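Local coordinates for protein AGR_C_1268p (Agrobacterium tumefaciens str. C58, PDB 2GHS) that belongs to the SMP-30/regucalcin family of beta-propeller proteins and probably acts as a gluconolactonase that uses a bound divalent metal ion, at residues P47-E52 and I68-L73; W64-L69 and H86-M91; G270-C275 and T289-H294. All coordinates share one frame; numbering follows the deposited sequence.

Contact 1: P47-E52 and I68-L73; sequences PMLLGE and ILEREL. With EDO (1,2-ethanediol), chain D.
In Leu50 the CG atom lies anti to the backbone N (chi1 -174°), whereas in Leu69 it lies anti to the carbonyl carbon (chi1 -55°), and the two branched ends meet obliquely: Leu50 CD2 comes to 3.9 Å from Leu69 CG. The same methyl of Leu50 also lies near Ile68 CB, so it rests against two consecutive residues of the turn. Leu49 extends the apolar patch outward. Its CD2 is 4.0 Å from Leu69 CB, the two side chains crossing at about a right angle, and also touches the bent chain of Glu70 at CG and OE2. The backbones are tied by a nearly straight hydrogen bond of 3.0 Å from Ile68 N to Leu50 O (165° at the hydrogen). Glu52 and Ile68 run side by side in the same direction, with Glu52 CB 3.6 Å from Ile68 CD1. The bend of Glu52 at chi2 then leads its carboxylate away from the turn, where OE2 accepts a 2.9 Å hydrogen bond from O2 of a 1,2-ethanediol. That molecule, probably from the crystallisation liquor, also bonds Arg135, Asn137 and Asn182, and so sits among residues predicted to bind substrate or metal; Glu52 is itself a predicted metal ligand. Arg71 and Glu72 form a G1 beta bulge opposite Asn67, ending the turn between strands 62-67 and 72-77. Asn67 OD1 accepts a hydrogen bond from Leu50 N. The contact therefore spans the end of strand 62-67, which lies between strands 51-57 and 72-77, while strand 134-141 packs on Ile68 and strand 273-279 on Glu52.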
# COMPACT_ATOMS: atom_id res chain seq x y z
N PRO A 47 10.57 -10.16 10.95
CA PRO A 47 10.98 -9.08 10.04
C PRO A 47 10.75 -9.41 8.59
O PRO A 47 11.06 -10.51 8.12
CB PRO A 47 12.48 -8.90 10.33
CG PRO A 47 12.91 -10.15 11.05
CD PRO A 47 11.72 -10.96 11.44
N MSE A 48 10.24 -8.42 7.86
CA MSE A 48 9.98 -8.55 6.44
C MSE A 48 11.13 -7.96 5.66
O MSE A 48 11.55 -6.83 5.92
CB MSE A 48 8.74 -7.75 6.04
CG MSE A 48 7.50 -8.09 6.78
SE MSE A 48 6.78 -9.89 6.32
CE MSE A 48 7.57 -10.84 7.77
N LEU A 49 11.60 -8.69 4.66
CA LEU A 49 12.58 -8.12 3.73
C LEU A 49 11.96 -6.93 3.02
O LEU A 49 12.57 -5.85 2.96
CB LEU A 49 13.04 -9.19 2.75
CG LEU A 49 14.03 -8.77 1.70
CD1 LEU A 49 15.29 -8.32 2.39
CD2 LEU A 49 14.25 -9.98 0.75
N LEU A 50 10.72 -7.08 2.56
CA LEU A 50 10.02 -5.97 1.92
C LEU A 50 8.53 -6.08 2.24
O LEU A 50 7.73 -6.61 1.45
CB LEU A 50 10.30 -5.92 0.41
CG LEU A 50 9.73 -4.71 -0.33
CD1 LEU A 50 10.09 -3.44 0.36
CD2 LEU A 50 10.17 -4.66 -1.80
N GLY A 51 8.18 -5.63 3.44
CA GLY A 51 6.81 -5.66 3.87
C GLY A 51 6.05 -4.61 3.09
O GLY A 51 6.53 -3.46 3.01
N GLU A 52 4.89 -4.98 2.52
CA GLU A 52 4.12 -4.05 1.69
C GLU A 52 2.67 -4.44 1.50
O GLU A 52 2.25 -5.57 1.83
CB GLU A 52 4.75 -3.91 0.27
CG GLU A 52 5.63 -2.67 0.00
CD GLU A 52 4.86 -1.31 -0.04
OE1 GLU A 52 3.62 -1.29 0.26
OE2 GLU A 52 5.53 -0.27 -0.38
N ILE A 68 7.18 -8.92 -0.39
CA ILE A 68 7.10 -8.94 -1.86
C ILE A 68 8.16 -9.86 -2.47
O ILE A 68 7.84 -10.78 -3.23
CB ILE A 68 7.23 -7.52 -2.50
CG1 ILE A 68 6.04 -6.64 -2.15
CG2 ILE A 68 7.33 -7.66 -4.06
CD1 ILE A 68 6.14 -5.27 -2.80
N LEU A 69 9.40 -9.59 -2.15
CA LEU A 69 10.54 -10.24 -2.80
C LEU A 69 10.66 -11.71 -2.42
O LEU A 69 11.24 -12.47 -3.15
CB LEU A 69 11.85 -9.52 -2.45
CG LEU A 69 11.86 -8.00 -2.77
CD1 LEU A 69 13.17 -7.35 -2.37
CD2 LEU A 69 11.59 -7.78 -4.25
N GLU A 70 10.06 -12.13 -1.30
CA GLU A 70 10.07 -13.54 -0.89
C GLU A 70 8.79 -14.31 -1.27
O GLU A 70 8.61 -15.49 -0.89
CB GLU A 70 10.29 -13.66 0.62
CG GLU A 70 11.61 -13.06 1.08
CD GLU A 70 12.81 -14.00 0.93
OE1 GLU A 70 12.78 -14.93 0.09
OE2 GLU A 70 13.79 -13.79 1.67
N ARG A 71 7.88 -13.66 -1.98
CA ARG A 71 6.67 -14.31 -2.51
C ARG A 71 5.79 -14.87 -1.39
O ARG A 71 5.38 -16.02 -1.43
CB ARG A 71 7.01 -15.39 -3.54
CG ARG A 71 7.86 -14.91 -4.68
CD ARG A 71 8.02 -15.97 -5.81
NE ARG A 71 8.27 -17.27 -5.19
CZ ARG A 71 9.45 -17.72 -4.80
NH1 ARG A 71 10.54 -17.07 -5.12
NH2 ARG A 71 9.55 -18.87 -4.14
N GLU A 72 5.58 -14.05 -0.36
CA GLU A 72 4.71 -14.48 0.78
C GLU A 72 3.53 -13.57 0.99
O GLU A 72 3.67 -12.36 0.88
CB GLU A 72 5.50 -14.50 2.09
CG GLU A 72 6.65 -15.47 2.11
CD GLU A 72 7.60 -15.23 3.29
OE1 GLU A 72 7.60 -14.15 3.97
OE2 GLU A 72 8.40 -16.18 3.52
N LEU A 73 2.41 -14.16 1.34
CA LEU A 73 1.21 -13.44 1.76
C LEU A 73 1.03 -13.78 3.24
O LEU A 73 0.83 -14.95 3.60
CB LEU A 73 -0.02 -13.94 0.98
CG LEU A 73 -1.41 -13.44 1.39
CD1 LEU A 73 -1.53 -11.95 1.33
CD2 LEU A 73 -2.44 -14.08 0.50
C1 EDO D . 9.31 -0.15 -3.51
O1 EDO D . 8.78 -1.48 -3.43
C2 EDO D . 8.67 0.65 -2.36
O2 EDO D . 7.24 0.73 -2.51

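Contact 2: W64-L69 and H86-M91; sequences WWFNIL and HALPFM
Ile68 and Met91 mark the closest backbone approach, 5.3 Å between CA atoms, and no hydrogen bond joins the two segments. Met91, present as selenomethionine, carries much of the contact. Its CG sits 3.4 Å from Ile68 O, and its CB faces Ile68 CG2. The chain is extended beyond CG (chi2 -174°, chi3 179°), which takes SE to 4.1 Å from Leu69 CD2 and the terminal CE close to Leu69 O. Farther along, Leu88 CD1 meets the edge of the Phe66 ring near its plane, 4.1 Å from CE2, the side chains crossing at about a right angle. Trp64 and His86 form a much looser aromatic pair: the planes differ by 27°, but the rings are slid so far apart that they barely overlap, with Trp64 CZ3 4.0 Å from His86 CD2. His86 NE2 has its hydrogen-bonding partner in Glu75 on strand 72-77. Leu73 of that intervening strand and Leu95 of strand 92-99 both touch Trp64 and Phe66. Residues 88-91 link strand 82-87 to strand 92-99, the first of the next sheet. Trp64 and Phe66 thus pack within one four-stranded antiparallel blade, and Leu95 brings in the next, an arrangement characteristic of the beta-propeller.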
# COMPACT_ATOMS: atom_id res chain seq x y z
N TRP A 64 -3.83 -8.48 6.42
CA TRP A 64 -3.08 -9.15 5.39
C TRP A 64 -1.98 -8.21 4.89
O TRP A 64 -2.19 -6.98 4.82
CB TRP A 64 -4.01 -9.50 4.23
CG TRP A 64 -5.12 -10.46 4.56
CD1 TRP A 64 -6.35 -10.14 5.02
CD2 TRP A 64 -5.10 -11.87 4.37
NE1 TRP A 64 -7.10 -11.29 5.16
CE2 TRP A 64 -6.35 -12.36 4.75
CE3 TRP A 64 -4.15 -12.78 3.90
CZ2 TRP A 64 -6.66 -13.73 4.70
CZ3 TRP A 64 -4.47 -14.14 3.84
CH2 TRP A 64 -5.72 -14.59 4.24
N TRP A 65 -0.82 -8.76 4.54
CA TRP A 65 0.21 -7.97 3.84
C TRP A 65 1.14 -8.90 3.09
O TRP A 65 1.01 -10.14 3.19
CB TRP A 65 1.01 -7.07 4.81
CG TRP A 65 1.81 -7.76 5.83
CD1 TRP A 65 3.11 -8.18 5.72
CD2 TRP A 65 1.40 -8.08 7.16
NE1 TRP A 65 3.51 -8.76 6.89
CE2 TRP A 65 2.48 -8.70 7.80
CE3 TRP A 65 0.20 -7.91 7.87
CZ2 TRP A 65 2.41 -9.17 9.10
CZ3 TRP A 65 0.13 -8.36 9.18
CH2 TRP A 65 1.23 -8.99 9.77
N PHE A 66 2.05 -8.33 2.31
CA PHE A 66 2.98 -9.12 1.57
C PHE A 66 4.42 -8.94 2.02
O PHE A 66 4.80 -7.90 2.53
CB PHE A 66 2.90 -8.77 0.07
CG PHE A 66 1.58 -9.05 -0.55
CD1 PHE A 66 0.58 -8.07 -0.54
CD2 PHE A 66 1.34 -10.24 -1.18
CE1 PHE A 66 -0.66 -8.32 -1.13
CE2 PHE A 66 0.12 -10.52 -1.76
CZ PHE A 66 -0.89 -9.56 -1.72
N ASN A 67 5.21 -9.97 1.78
CA ASN A 67 6.69 -9.89 1.77
C ASN A 67 7.08 -10.05 0.31
O ASN A 67 7.21 -11.15 -0.17
CB ASN A 67 7.29 -10.96 2.64
CG ASN A 67 8.77 -10.76 2.91
OD1 ASN A 67 9.34 -9.75 2.53
ND2 ASN A 67 9.39 -11.73 3.58
N ILE A 68 7.18 -8.92 -0.39
CA ILE A 68 7.10 -8.94 -1.86
C ILE A 68 8.16 -9.86 -2.47
O ILE A 68 7.84 -10.78 -3.23
CB ILE A 68 7.23 -7.52 -2.50
CG1 ILE A 68 6.04 -6.64 -2.15
CG2 ILE A 68 7.33 -7.66 -4.06
CD1 ILE A 68 6.14 -5.27 -2.80
N LEU A 69 9.40 -9.59 -2.15
CA LEU A 69 10.54 -10.24 -2.80
C LEU A 69 10.66 -11.71 -2.42
O LEU A 69 11.24 -12.47 -3.15
CB LEU A 69 11.85 -9.52 -2.45
CG LEU A 69 11.86 -8.00 -2.77
CD1 LEU A 69 13.17 -7.35 -2.37
CD2 LEU A 69 11.59 -7.78 -4.25
N HIS A 86 1.61 -17.64 3.78
CA HIS A 86 1.17 -18.39 2.59
C HIS A 86 2.19 -18.14 1.49
O HIS A 86 2.49 -17.00 1.18
CB HIS A 86 -0.20 -17.93 2.12
CG HIS A 86 -1.25 -17.98 3.18
ND1 HIS A 86 -1.94 -19.14 3.49
CD2 HIS A 86 -1.72 -17.03 4.03
CE1 HIS A 86 -2.81 -18.89 4.46
NE2 HIS A 86 -2.69 -17.62 4.81
N ALA A 87 2.72 -19.20 0.94
CA ALA A 87 3.71 -19.16 -0.13
C ALA A 87 3.03 -18.96 -1.48
O ALA A 87 2.11 -19.68 -1.85
CB ALA A 87 4.46 -20.45 -0.15
N LEU A 88 3.56 -18.02 -2.26
CA LEU A 88 3.01 -17.72 -3.58
C LEU A 88 3.99 -18.09 -4.69
O LEU A 88 5.22 -18.05 -4.48
CB LEU A 88 2.77 -16.21 -3.64
CG LEU A 88 1.91 -15.57 -2.58
CD1 LEU A 88 1.90 -14.06 -2.75
CD2 LEU A 88 0.48 -16.11 -2.65
N PRO A 89 3.47 -18.40 -5.89
CA PRO A 89 4.32 -18.69 -7.02
C PRO A 89 4.71 -17.39 -7.78
O PRO A 89 5.17 -17.50 -8.91
CB PRO A 89 3.40 -19.51 -7.94
CG PRO A 89 2.03 -18.96 -7.66
CD PRO A 89 2.04 -18.45 -6.22
N PHE A 90 4.46 -16.21 -7.20
CA PHE A 90 4.74 -14.95 -7.82
C PHE A 90 4.96 -13.91 -6.72
O PHE A 90 4.76 -14.22 -5.52
CB PHE A 90 3.63 -14.54 -8.82
CG PHE A 90 2.22 -14.67 -8.29
CD1 PHE A 90 1.84 -14.08 -7.11
CD2 PHE A 90 1.29 -15.43 -8.98
CE1 PHE A 90 0.52 -14.19 -6.62
CE2 PHE A 90 0.01 -15.54 -8.51
CZ PHE A 90 -0.39 -14.95 -7.32
N MSE A 91 5.38 -12.71 -7.13
CA MSE A 91 5.58 -11.63 -6.17
C MSE A 91 4.29 -10.85 -6.06
O MSE A 91 4.02 -9.96 -6.87
CB MSE A 91 6.77 -10.72 -6.58
CG MSE A 91 8.07 -11.43 -6.54
SE MSE A 91 9.50 -10.12 -6.89
CE MSE A 91 10.97 -11.20 -6.77

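Contact 3: G270-C275 and T289-H294; sequences GKQTTC and TSAREH
Gln272 reaches to the Ala291-Glu293 backbone with its whole side chain. CB starts 3.4 Å from Ala291 O and also lies near Ala291 CB; CG stays near the same carbonyl oxygen, slightly farther off. From there the extended chain takes CD toward Glu293 O, at 3.6 Å; OE1 lies 3.6 Å from that same Glu293 O. At the tip, NE2 gives a nearly straight hydrogen bond of 2.9 Å to Glu293 O (169° at the hydrogen), with the acceptor close to the amide plane of Gln272, and a weak one of 3.3 Å to Ala291 O. Ala291 O has another partner, a water that donates to it and accepts from Gln272 N, so this one carbonyl is approached by both the side chain and, through water, the backbone of the same residue. Gln272 is the centre of an inverse gamma turn; its carbonyl oxygen takes a weak bond from Ala291 N and a CA-H contact from Ser290. The turn leads into an antiparallel hairpin of strands 273-279 and 285-290, two strands of the propeller blade whose outer pair, 309-311 and 41-44, sets a late strand against an early one, as in the closure of other propellers. Thr273 and Ser290 form a non-hydrogen-bonded pair there. Next to it, Thr274 N donates to Thr289 O at 2.9 Å, almost linearly (177°), though from above the carbonyl plane. Thr274 OG1, held between its backbone N and carbonyl carbon (chi1 52°), comes to 2.8 Å from Thr289 OG1, where the two side chains cross at about a right angle. Thr274 OG1 also bonds Gly51 O, at the start of strand 51-57. On its other branch, Thr274 CG2 packs on Ala291 CB, 4.1 Å away, and Trp248 of strand 243-248 lies against both residues.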
# COMPACT_ATOMS: atom_id res chain seq x y z
N GLY A 270 10.89 0.94 12.66
CA GLY A 270 11.52 0.51 11.39
C GLY A 270 11.67 1.70 10.46
O GLY A 270 10.65 2.29 10.05
N LYS A 271 12.91 2.01 10.08
CA LYS A 271 13.22 3.24 9.35
C LYS A 271 12.78 3.18 7.91
O LYS A 271 12.41 4.20 7.34
CB LYS A 271 14.71 3.60 9.46
CG LYS A 271 15.18 3.88 10.90
CD LYS A 271 14.41 5.05 11.58
CE LYS A 271 13.78 4.65 12.92
N GLN A 272 12.77 1.99 7.32
CA GLN A 272 12.34 1.83 5.93
C GLN A 272 10.84 1.56 5.90
O GLN A 272 10.37 0.45 5.59
CB GLN A 272 13.15 0.76 5.23
CG GLN A 272 14.60 1.09 5.23
CD GLN A 272 15.43 0.31 4.29
OE1 GLN A 272 16.35 0.87 3.70
NE2 GLN A 272 15.18 -0.99 4.17
N THR A 273 10.10 2.63 6.22
CA THR A 273 8.66 2.57 6.44
C THR A 273 8.01 2.43 5.06
O THR A 273 8.32 3.21 4.13
CB THR A 273 8.15 3.85 7.07
OG1 THR A 273 9.14 4.41 7.90
CG2 THR A 273 6.89 3.59 7.88
N THR A 274 7.10 1.46 4.89
CA THR A 274 6.56 1.23 3.55
C THR A 274 5.08 1.57 3.33
O THR A 274 4.75 2.11 2.30
CB THR A 274 6.78 -0.20 3.09
OG1 THR A 274 6.30 -1.09 4.09
CG2 THR A 274 8.25 -0.46 2.84
N CYS A 275 4.21 1.28 4.27
CA CYS A 275 2.77 1.46 4.03
C CYS A 275 1.93 1.40 5.29
O CYS A 275 2.18 0.56 6.14
CB CYS A 275 2.25 0.40 3.04
SG CYS A 275 0.66 0.84 2.27
N THR A 289 3.73 -1.21 7.94
CA THR A 289 4.76 -2.14 7.52
C THR A 289 6.08 -1.43 7.30
O THR A 289 6.17 -0.21 7.09
CB THR A 289 4.38 -2.88 6.22
OG1 THR A 289 3.92 -1.96 5.24
CG2 THR A 289 3.24 -3.86 6.50
N SER A 290 7.12 -2.25 7.31
CA SER A 290 8.47 -1.77 7.05
C SER A 290 9.33 -2.84 6.34
O SER A 290 8.88 -3.94 6.05
CB SER A 290 9.16 -1.28 8.34
OG SER A 290 9.45 -2.35 9.23
N ALA A 291 10.55 -2.46 6.02
CA ALA A 291 11.43 -3.30 5.20
C ALA A 291 12.85 -3.38 5.75
O ALA A 291 13.33 -2.46 6.42
CB ALA A 291 11.49 -2.76 3.74
N ARG A 292 13.53 -4.50 5.45
CA ARG A 292 14.97 -4.67 5.66
C ARG A 292 15.77 -4.57 4.35
O ARG A 292 17.00 -4.63 4.37
CB ARG A 292 15.26 -6.05 6.27
CG ARG A 292 14.98 -6.09 7.72
CD ARG A 292 15.48 -7.37 8.40
NE ARG A 292 15.28 -7.14 9.83
CZ ARG A 292 15.71 -7.92 10.81
NH1 ARG A 292 16.39 -9.03 10.56
NH2 ARG A 292 15.45 -7.56 12.06
N GLU A 293 15.08 -4.47 3.22
CA GLU A 293 15.73 -4.52 1.90
C GLU A 293 16.90 -3.53 1.82
O GLU A 293 16.76 -2.36 2.20
CB GLU A 293 14.71 -4.23 0.79
CG GLU A 293 15.22 -4.35 -0.67
CD GLU A 293 14.29 -3.64 -1.67
OE1 GLU A 293 13.52 -2.75 -1.26
OE2 GLU A 293 14.34 -3.95 -2.88
N HIS A 294 18.03 -4.02 1.34
CA HIS A 294 19.25 -3.25 1.11
C HIS A 294 20.07 -2.95 2.36
O HIS A 294 21.23 -2.61 2.24
CB HIS A 294 18.95 -1.93 0.40
CG HIS A 294 18.27 -2.09 -0.93
ND1 HIS A 294 17.16 -1.35 -1.28
CD2 HIS A 294 18.53 -2.90 -1.98
CE1 HIS A 294 16.78 -1.69 -2.50
NE2 HIS A 294 17.59 -2.64 -2.95
O HOH W 1 12.96 -0.79 8.43

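In the fold
Contacts 1 and 2 share Ile68 and Leu69, and their centres are about 6 Å apart; both reach the antiparallel sheet of strands 51-57, 62-67, 72-77 and 82-87. Contact 3 comes much later in the chain, in the sheet of hairpin 273-279 and 285-290, its centre about 10 Å from contact 1 and 16 Å from contact 2. Contacts 1 and 3 touch: Arg292 N probably donates a hydrogen bond to Leu49 O, and a backbone hydrogen bond joins Gly51 to Ser290. Segment 47-52 thus leads into its sheet's first strand while bonding to the late sheet. Glu52, a predicted metal ligand, and Thr274, beside the predicted catalytic Asp233, place contacts 1 and 3 beside the probable active site.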